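Local coordinates for protein putative alpha KG dependent 2,4-D dioxygenase (PDB 5J92) that binds an Fe(II) ion and is probably a 2-oxoglutarate-dependent dioxygenase of the TauD/TfdA family, at residues 25-30 / 51-56; 136-141 / 259-264. All coordinates share one frame; numbering follows the deposited sequence.

Both contacts adjoin the large mixed sheet of the double-stranded beta-helix (jelly-roll) fold of this family, and their centres lie about 10 Å apart. Contact 1 is only partly buried, at the sheet's margin. It ties the loop after strand 21-25 to the end of strand 50-53 and the turn after it. Contact 2 is buried and pairs neighbouring strands 132-139 and 261-265. Strand 261-265 also borders strand 50-53, so the two contacts adjoin. Leu29 CD1 of contact 1 packs on Leu261 CD1 of contact 2. Both have apolar packing. Contact 1 adds a side-chain amide and waters, whereas contact 2 adds a backbone ladder and a cation-pi pair at the Tyr140/Arg259 end.

Contact 1: 25-30 / 51-56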
loop_
_atom_site.group_PDB
_atom_site.type_symbol
_atom_site.label_atom_id
_atom_site.label_comp_id
_atom_site.label_asym_id
_atom_site.label_seq_id
_atom_site.Cartn_x
_atom_site.Cartn_y
_atom_site.Cartn_z
ATOM N N HIS A 25 -19.418 -28.397 -0.675
ATOM C CA HIS A 25 -20.853 -28.592 -0.703
ATOM C C HIS A 25 -21.206 -29.852 0.056
ATOM O O HIS A 25 -20.350 -30.682 0.356
ATOM C CB HIS A 25 -21.356 -28.716 -2.144
ATOM C CG HIS A 25 -21.013 -27.548 -3.005
ATOM N ND1 HIS A 25 -21.674 -26.340 -2.919
ATOM C CD2 HIS A 25 -20.099 -27.410 -3.995
ATOM C CE1 HIS A 25 -21.162 -25.499 -3.801
ATOM N NE2 HIS A 25 -20.205 -26.125 -4.466
ATOM N N GLY A 26 -22.493 -29.993 0.359
ATOM C CA GLY A 26 -23.020 -31.254 0.833
ATOM C C GLY A 26 -22.801 -31.545 2.298
ATOM O O GLY A 26 -23.018 -32.686 2.718
ATOM N N LEU A 27 -22.387 -30.554 3.082
ATOM C CA LEU A 27 -22.188 -30.696 4.517
ATOM C C LEU A 27 -23.302 -29.984 5.273
ATOM O O LEU A 27 -23.736 -28.892 4.879
ATOM C CB LEU A 27 -20.835 -30.118 4.936
ATOM C CG LEU A 27 -19.611 -30.861 4.398
ATOM C CD1 LEU A 27 -18.356 -30.350 5.104
ATOM C CD2 LEU A 27 -19.746 -32.364 4.551
ATOM N N ASP A 28 -23.780 -30.621 6.341
ATOM C CA ASP A 28 -24.713 -30.018 7.289
ATOM C C ASP A 28 -23.950 -29.804 8.593
ATOM O O ASP A 28 -23.861 -30.712 9.423
ATOM C CB ASP A 28 -25.943 -30.895 7.487
ATOM C CG ASP A 28 -26.895 -30.353 8.550
ATOM O OD1 ASP A 28 -26.708 -29.207 9.029
ATOM O OD2 ASP A 28 -27.854 -31.082 8.890
ATOM N N LEU A 29 -23.437 -28.592 8.792
ATOM C CA LEU A 29 -22.612 -28.339 9.971
ATOM C C LEU A 29 -23.436 -28.097 11.232
ATOM O O LEU A 29 -22.867 -27.763 12.278
ATOM C CB LEU A 29 -21.673 -27.163 9.712
ATOM C CG LEU A 29 -20.760 -27.390 8.500
ATOM C CD1 LEU A 29 -19.798 -26.222 8.332
ATOM C CD2 LEU A 29 -20.008 -28.721 8.602
ATOM N N SER A 30 -24.755 -28.270 11.172
ATOM C CA SER A 30 -25.514 -28.247 12.415
ATOM C C SER A 30 -25.302 -29.515 13.234
ATOM O O SER A 30 -25.657 -29.534 14.417
ATOM C CB SER A 30 -27.008 -28.043 12.147
ATOM O OG SER A 30 -27.606 -29.177 11.555
ATOM N N LEU A 51 -11.823 -21.908 2.763
ATOM C CA LEU A 51 -12.897 -22.855 2.505
ATOM C C LEU A 51 -14.237 -22.199 2.823
ATOM O O LEU A 51 -14.407 -21.578 3.889
ATOM C CB LEU A 51 -12.712 -24.139 3.335
ATOM C CG LEU A 51 -11.473 -24.992 3.040
ATOM C CD1 LEU A 51 -11.382 -26.173 4.002
ATOM C CD2 LEU A 51 -11.516 -25.507 1.610
ATOM N N ILE A 52 -15.179 -22.350 1.903
ATOM C CA ILE A 52 -16.495 -21.720 1.963
ATOM C C ILE A 52 -17.529 -22.829 2.058
ATOM O O ILE A 52 -17.622 -23.674 1.156
ATOM C CB ILE A 52 -16.764 -20.862 0.716
ATOM C CG1 ILE A 52 -15.676 -19.808 0.555
ATOM C CG2 ILE A 52 -18.159 -20.275 0.767
ATOM C CD1 ILE A 52 -15.298 -19.591 -0.895
ATOM N N PHE A 53 -18.314 -22.822 3.128
ATOM C CA PHE A 53 -19.410 -23.777 3.273
ATOM C C PHE A 53 -20.722 -23.024 3.071
ATOM O O PHE A 53 -21.151 -22.269 3.959
ATOM C CB PHE A 53 -19.365 -24.451 4.650
ATOM C CG PHE A 53 -18.034 -25.089 4.971
ATOM C CD1 PHE A 53 -17.009 -24.341 5.546
ATOM C CD2 PHE A 53 -17.807 -26.431 4.710
ATOM C CE1 PHE A 53 -15.783 -24.916 5.843
ATOM C CE2 PHE A 53 -16.587 -27.020 5.011
ATOM C CZ PHE A 53 -15.577 -26.266 5.580
ATOM N N PRO A 54 -21.369 -23.153 1.916
ATOM C CA PRO A 54 -22.572 -22.352 1.655
ATOM C C PRO A 54 -23.746 -22.763 2.530
ATOM O O PRO A 54 -23.866 -23.914 2.954
ATOM C CB PRO A 54 -22.878 -22.634 0.172
ATOM C CG PRO A 54 -21.585 -23.162 -0.412
ATOM C CD PRO A 54 -20.936 -23.921 0.735
ATOM N N ARG A 55 -24.621 -21.792 2.793
ATOM C CA ARG A 55 -25.970 -22.040 3.315
ATOM C C ARG A 55 -25.948 -22.866 4.608
ATOM O O ARG A 55 -26.601 -23.905 4.734
ATOM C CB ARG A 55 -26.839 -22.700 2.232
ATOM C CG ARG A 55 -27.027 -21.809 1.001
ATOM C CD ARG A 55 -27.623 -22.531 -0.220
ATOM N NE ARG A 55 -26.618 -23.281 -0.984
ATOM C CZ ARG A 55 -25.850 -22.772 -1.954
ATOM N NH1 ARG A 55 -24.962 -23.542 -2.585
ATOM N NH2 ARG A 55 -25.961 -21.492 -2.295
ATOM N N GLN A 56 -25.195 -22.370 5.589
ATOM C CA GLN A 56 -25.080 -23.017 6.894
ATOM C C GLN A 56 -25.925 -22.216 7.884
ATOM O O GLN A 56 -25.458 -21.239 8.474
ATOM C CB GLN A 56 -23.624 -23.104 7.337
ATOM C CG GLN A 56 -22.757 -24.005 6.475
ATOM C CD GLN A 56 -23.266 -25.424 6.423
ATOM O OE1 GLN A 56 -23.704 -25.980 7.432
ATOM N NE2 GLN A 56 -23.227 -26.018 5.236
HETATM O O HOH W 1 -23.817 -25.955 -1.277
HETATM O O HOH W 2 -26.374 -26.809 7.387
#
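The loop that follows strand 21-25 in this jelly-roll fold is fastened to the turn after strand 50-53 by the side chain of Gln56. CB of Gln56 starts toward the loop, with CG anti to the carbonyl carbon. CG touches Leu29 CD1 at 4.1 Å. The chain then bends (chi2 -59°), and CD lies against Leu29 CG. At the tip the amide grips the loop backbone with both its ends. NE2 donates to Leu27 O at 2.9 Å, in a nearly straight bond. It meets that oxygen from above the carbonyl plane, while Leu27 O stays close to the amide plane of Gln56. OE1 accepts from Leu29 N at 3.0 Å. The two bonds fix the rotation of the amide. OE1 also takes a hydrogen bond from a water, which donates to Asp28 OD1 as well. That OD1 closes an Asx turn by accepting from Ser30 N.

Deeper in, Leu29 CD1 sits over one face of the Phe53 ring, near its rim. Leu27 CD1 comes within 3.8 Å of Phe53 CE2. Phe66 meets the same ring edge-to-face. On the outer side, Pro54 CG packs against the His25 ring, whose NE2 is hydrogen-bonded to Glu14. A water in the plane of that ring lies 2.7 Å from His25 ND1 and accepts from Arg55 NH1 at 3.0 Å.

Contact 2: 136-141 / 259-264; sequences FLLSYI and RDLVMW
Tyr140 and Arg259 meet face to face at the end of the strand pair. The guanidinium lies over one face of the ring in a cation-pi contact, with Arg259 CZ 3.8 Å from the centroid of the Tyr140 ring. The two planes are tilted by 31°, and NH2 comes closest, over CE2. A bend at chi2 (-60°) brings the arginine chain past Ser139 O to the ring. Arg259 NH1 also makes a weak hydrogen bond to Ile58 O.

Beside this pair, Arg259 N donates to Ser139 O at 2.9 Å, from above the carbonyl plane. Ser139 N in turn donates to Asp260 O. Ser257 holds both residues, its O bonding Ser139 OG and its N bonding Asp260 OD2. These bonds extend an antiparallel ladder of the jelly-roll fold. Its hydrogen-bonded pair is Leu137 with Val262, and the bond from Val262 N to Leu137 O is almost straight at 177°. Against the neighbouring strand 284-291, Tyr140 and Ile141 both face Glu284, a classic beta bulge, where the chain turns a corner.

On one face of the sheet, Phe136 and Met263 lie side by side. Met263 CG is 3.6 Å from Phe136 CE2, and the sulfur makes an oblique Met-aromatic contact with the ring. Elsewhere, Leu137 CD1 abuts the indole edge at Trp264 CH2, 3.7 Å away. The indole also meets the iron ligand His271, and the nearest atom of the Trp264 side chain is about 5 Å from the Fe(II) ion.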
loop_
_atom_site.group_PDB
_atom_site.type_symbol
_atom_site.label_atom_id
_atom_site.label_comp_id
_atom_site.label_asym_id
_atom_site.label_seq_id
_atom_site.Cartn_x
_atom_site.Cartn_y
_atom_site.Cartn_z
ATOM N N PHE A 136 -13.018 -18.228 11.440
ATOM C CA PHE A 136 -14.320 -18.588 10.895
ATOM C C PHE A 136 -15.237 -17.376 10.942
ATOM O O PHE A 136 -15.302 -16.677 11.963
ATOM C CB PHE A 136 -14.963 -19.742 11.681
ATOM C CG PHE A 136 -14.081 -20.953 11.840
ATOM C CD1 PHE A 136 -13.055 -20.969 12.783
ATOM C CD2 PHE A 136 -14.290 -22.085 11.059
ATOM C CE1 PHE A 136 -12.244 -22.072 12.934
ATOM C CE2 PHE A 136 -13.479 -23.203 11.203
ATOM C CZ PHE A 136 -12.461 -23.203 12.154
ATOM N N LEU A 137 -15.958 -17.142 9.841
ATOM C CA LEU A 137 -16.893 -16.030 9.716
ATOM C C LEU A 137 -18.178 -16.565 9.106
ATOM O O LEU A 137 -18.156 -17.114 8.001
ATOM C CB LEU A 137 -16.326 -14.911 8.834
ATOM C CG LEU A 137 -15.595 -13.708 9.431
ATOM C CD1 LEU A 137 -15.188 -12.727 8.326
ATOM C CD2 LEU A 137 -16.426 -13.016 10.507
ATOM N N LEU A 138 -19.295 -16.394 9.808
ATOM C CA LEU A 138 -20.600 -16.822 9.314
ATOM C C LEU A 138 -21.460 -15.588 9.082
ATOM O O LEU A 138 -21.723 -14.822 10.016
ATOM C CB LEU A 138 -21.264 -17.785 10.298
ATOM C CG LEU A 138 -22.657 -18.319 9.961
ATOM C CD1 LEU A 138 -22.691 -19.077 8.634
ATOM C CD2 LEU A 138 -23.128 -19.193 11.090
ATOM N N SER A 139 -21.903 -15.395 7.844
ATOM C CA SER A 139 -22.635 -14.189 7.479
ATOM C C SER A 139 -24.121 -14.339 7.785
ATOM O O SER A 139 -24.741 -15.345 7.427
ATOM C CB SER A 139 -22.443 -13.863 5.999
ATOM O OG SER A 139 -23.108 -14.812 5.191
ATOM N N TYR A 140 -24.684 -13.329 8.446
ATOM C CA TYR A 140 -26.111 -13.236 8.700
ATOM C C TYR A 140 -26.788 -12.226 7.790
ATOM O O TYR A 140 -27.869 -12.499 7.264
ATOM C CB TYR A 140 -26.373 -12.863 10.166
ATOM C CG TYR A 140 -26.338 -14.043 11.111
ATOM C CD1 TYR A 140 -25.201 -14.843 11.224
ATOM C CD2 TYR A 140 -27.449 -14.369 11.879
ATOM C CE1 TYR A 140 -25.172 -15.927 12.090
ATOM C CE2 TYR A 140 -27.433 -15.446 12.744
ATOM C CZ TYR A 140 -26.293 -16.221 12.850
ATOM O OH TYR A 140 -26.292 -17.292 13.720
ATOM N N ILE A 141 -26.196 -11.047 7.616
ATOM C CA ILE A 141 -26.773 -9.988 6.788
ATOM C C ILE A 141 -25.657 -9.423 5.918
ATOM O O ILE A 141 -24.620 -9.001 6.441
ATOM C CB ILE A 141 -27.436 -8.881 7.631
ATOM C CG1 ILE A 141 -28.524 -9.474 8.546
ATOM C CG2 ILE A 141 -28.036 -7.825 6.733
ATOM C CD1 ILE A 141 -29.219 -8.450 9.491
ATOM N N ARG A 259 -25.374 -16.567 4.910
ATOM C CA ARG A 259 -25.085 -17.835 5.578
ATOM C C ARG A 259 -23.953 -18.626 4.921
ATOM O O ARG A 259 -23.863 -19.854 5.101
ATOM C CB ARG A 259 -26.337 -18.708 5.701
ATOM C CG ARG A 259 -27.381 -18.174 6.675
ATOM C CD ARG A 259 -26.834 -18.051 8.089
ATOM N NE ARG A 259 -27.904 -17.641 8.992
ATOM C CZ ARG A 259 -28.005 -18.008 10.261
ATOM N NH1 ARG A 259 -27.089 -18.798 10.802
ATOM N NH2 ARG A 259 -29.031 -17.586 10.984
ATOM N N ASP A 260 -23.064 -17.937 4.204
ATOM C CA ASP A 260 -21.756 -18.490 3.908
ATOM C C ASP A 260 -21.020 -18.688 5.231
ATOM O O ASP A 260 -20.966 -17.773 6.061
ATOM C CB ASP A 260 -20.928 -17.530 3.052
ATOM C CG ASP A 260 -21.183 -17.646 1.555
ATOM O OD1 ASP A 260 -21.901 -18.549 1.087
ATOM O OD2 ASP A 260 -20.604 -16.803 0.841
ATOM N N LEU A 261 -20.445 -19.865 5.429
ATOM C CA LEU A 261 -19.451 -20.064 6.479
ATOM C C LEU A 261 -18.091 -20.111 5.795
ATOM O O LEU A 261 -17.805 -21.039 5.028
ATOM C CB LEU A 261 -19.723 -21.336 7.278
ATOM C CG LEU A 261 -19.154 -21.446 8.697
ATOM C CD1 LEU A 261 -19.492 -22.801 9.286
ATOM C CD2 LEU A 261 -17.658 -21.244 8.742
ATOM N N VAL A 262 -17.249 -19.124 6.078
ATOM C CA VAL A 262 -15.930 -19.031 5.464
ATOM C C VAL A 262 -14.895 -19.302 6.545
ATOM O O VAL A 262 -14.875 -18.633 7.590
ATOM C CB VAL A 262 -15.687 -17.673 4.789
ATOM C CG1 VAL A 262 -14.254 -17.608 4.233
ATOM C CG2 VAL A 262 -16.701 -17.451 3.676
ATOM N N MET A 263 -14.060 -20.303 6.289
ATOM C CA MET A 263 -12.996 -20.740 7.177
ATOM C C MET A 263 -11.679 -20.518 6.457
ATOM O O MET A 263 -11.536 -20.929 5.296
ATOM C CB MET A 263 -13.210 -22.213 7.544
ATOM C CG MET A 263 -12.003 -23.008 7.958
ATOM S SD MET A 263 -12.505 -24.739 8.082
ATOM C CE MET A 263 -11.044 -25.460 8.824
ATOM N N TRP A 264 -10.744 -19.794 7.097
ATOM C CA TRP A 264 -9.471 -19.514 6.444
ATOM C C TRP A 264 -8.299 -19.773 7.379
ATOM O O TRP A 264 -8.391 -19.604 8.601
ATOM C CB TRP A 264 -9.412 -18.078 5.859
ATOM C CG TRP A 264 -9.304 -16.932 6.854
ATOM C CD1 TRP A 264 -8.158 -16.379 7.367
ATOM C CD2 TRP A 264 -10.387 -16.194 7.414
ATOM N NE1 TRP A 264 -8.469 -15.346 8.236
ATOM C CE2 TRP A 264 -9.833 -15.211 8.275
ATOM C CE3 TRP A 264 -11.777 -16.268 7.284
ATOM C CZ2 TRP A 264 -10.619 -14.316 8.981
ATOM C CZ3 TRP A 264 -12.557 -15.371 8.002
ATOM C CH2 TRP A 264 -11.978 -14.414 8.838
#